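Local coordinates for lumazine protein (Photobacterium kishitanii, PDB 3A35) that serves as an antenna for bacterial bioluminescence, probably through a bound lumazine chromophore, shifting luciferase emission to shorter wavelength, at residues A[70-73]-A[74-77]. Sequence-based numbering, arbitrary orientation. Where two conformers were deposited one is given.
Sequences TTFR and ELEV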
loop_
_atom_site.group_PDB
_atom_site.type_symbol
_atom_site.label_atom_id
_atom_site.label_comp_id
_atom_site.label_asym_id
_atom_site.label_seq_id
_atom_site.Cartn_x
_atom_site.Cartn_y
_atom_site.Cartn_z
ATOM N N THR A 70 -6.014 -3.877 7.793
ATOM C CA THR A 70 -5.178 -2.831 7.132
ATOM C C THR A 70 -4.804 -1.734 8.108
ATOM O O THR A 70 -5.337 -1.688 9.238
ATOM C CB THR A 70 -5.968 -2.163 5.931
ATOM O OG1 THR A 70 -7.147 -1.546 6.488
ATOM C CG2 THR A 70 -6.397 -3.218 4.886
ATOM N N THR A 71 -3.954 -0.811 7.660
ATOM C CA THR A 71 -3.502 0.293 8.524
ATOM C C THR A 71 -4.449 1.436 8.611
ATOM O O THR A 71 -4.170 2.421 9.388
ATOM C CB THR A 71 -2.088 0.700 8.076
ATOM O OG1 THR A 71 -2.243 1.173 6.752
ATOM C CG2 THR A 71 -1.147 -0.455 8.142
ATOM N N PHE A 72 -5.503 1.481 7.762
ATOM C CA PHE A 72 -6.291 2.722 7.682
ATOM C C PHE A 72 -6.821 3.264 9.043
ATOM O O PHE A 72 -6.742 4.484 9.252
ATOM C CB PHE A 72 -7.470 2.515 6.779
ATOM C CG PHE A 72 -7.077 2.381 5.327
ATOM C CD1 PHE A 72 -6.681 3.498 4.622
ATOM C CD2 PHE A 72 -7.048 1.152 4.708
ATOM C CE1 PHE A 72 -6.335 3.350 3.249
ATOM C CE2 PHE A 72 -6.689 1.012 3.356
ATOM C CZ PHE A 72 -6.302 2.096 2.641
ATOM N N ARG A 73 -7.125 2.348 9.940
ATOM C CA ARG A 73 -7.820 2.711 11.193
ATOM C C ARG A 73 -6.941 3.656 11.920
ATOM O O ARG A 73 -7.511 4.610 12.593
ATOM C CB ARG A 73 -8.111 1.400 11.941
ATOM C CG ARG A 73 -8.807 1.568 13.358
ATOM C CD ARG A 73 -9.237 0.253 13.929
ATOM N NE ARG A 73 -8.300 -0.873 13.698
ATOM C CZ ARG A 73 -8.687 -2.146 13.584
ATOM N NH1 ARG A 73 -9.979 -2.408 13.688
ATOM N NH2 ARG A 73 -7.815 -3.128 13.417
ATOM N N GLU A 74 -5.616 3.470 11.812
ATOM C CA GLU A 74 -4.654 4.292 12.612
ATOM C C GLU A 74 -3.989 5.334 11.842
ATOM O O GLU A 74 -3.114 5.989 12.375
ATOM C CB GLU A 74 -3.545 3.428 13.145
ATOM C CG GLU A 74 -3.408 3.328 14.599
ATOM C CD GLU A 74 -4.092 2.134 15.034
ATOM O OE1 GLU A 74 -5.342 2.205 14.904
ATOM O OE2 GLU A 74 -3.400 1.160 15.500
ATOM N N LEU A 75 -4.329 5.549 10.591
ATOM C CA LEU A 75 -3.686 6.644 9.905
ATOM C C LEU A 75 -4.275 8.002 10.389
ATOM O O LEU A 75 -5.326 8.092 11.009
ATOM C CB LEU A 75 -3.863 6.487 8.350
ATOM C CG LEU A 75 -3.277 5.199 7.717
ATOM C CD1 LEU A 75 -3.606 5.276 6.222
ATOM C CD2 LEU A 75 -1.873 5.149 7.979
ATOM N N GLU A 76 -3.531 9.045 10.021
ATOM C CA GLU A 76 -3.779 10.408 10.475
ATOM C C GLU A 76 -3.840 11.352 9.331
ATOM O O GLU A 76 -3.181 11.204 8.280
ATOM C CB GLU A 76 -2.579 10.841 11.377
ATOM C CG GLU A 76 -2.442 9.928 12.646
ATOM C CD GLU A 76 -3.548 10.109 13.683
ATOM O OE1 GLU A 76 -3.463 9.299 14.649
ATOM O OE2 GLU A 76 -4.477 10.980 13.577
ATOM N N VAL A 77 -4.507 12.478 9.552
ATOM C CA VAL A 77 -4.533 13.537 8.615
ATOM C C VAL A 77 -3.082 13.951 8.264
ATOM O O VAL A 77 -2.277 14.077 9.236
ATOM C CB VAL A 77 -5.389 14.759 9.139
ATOM C CG1 VAL A 77 -5.235 15.923 8.255
ATOM C CG2 VAL A 77 -6.832 14.299 9.240
HETATM O O HOH W 1 -5.830 -0.808 14.038
#
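Glu74 and Leu75 fold back on Thr71 and Phe72 in a short 3-10 turn, part of the connection between strands 58-63 and 80-84 of the first of two six-stranded antiparallel barrels, the riboflavin synthase-like lumazine-binding fold. Two successive i to i+3 backbone hydrogen bonds define it: Glu74 N donates to Thr71 O at 3.0 Å, and Leu75 N donates to Phe72 O, also at 3.0 Å but straighter, with an N-H...O angle of 158°.

On the inner side, the side chains of Phe72 and Leu75 lie flank to flank with a common direction. Leu75 CD1 meets the Phe72 ring obliquely, 3.9 Å from CD1 of the phenylalanine. With its CG anti to the carbonyl carbon (chi1 -60°), Leu75 also lays CG against Thr71 O at 3.4 Å, while its CD2 comes no nearer than 4.2 Å to Thr71 OG1, a loose van der Waals contact.

The solvent side is polar. Arg73 and Glu74 run alongside each other, Arg73 bent at chi3 and Glu74 at chi2, yet in the arginine conformer given NE of Arg73 and OE1 of Glu74 remain 4.4 Å apart, too far for a salt bridge. A water lies between them, but its very short distance to NE leaves this bridge doubtful.

Further out, Thr71 N donates to Asn179 OD1, tying the start of the turn to strand 177-182 of the second barrel, and Gln22 NE2 bonds to Arg73 O. The Phe72 ring packs on Leu49 and on Cys47, itself a riboflavin-binding residue, both in strand 47-55; the Phe72 side chain is about 7 Å from the bound riboflavin and so belongs to a second shell. Thr70, just upstream, touches the ligand itself and is anchored by a hydrogen bond between its OG1 and Ala66 O.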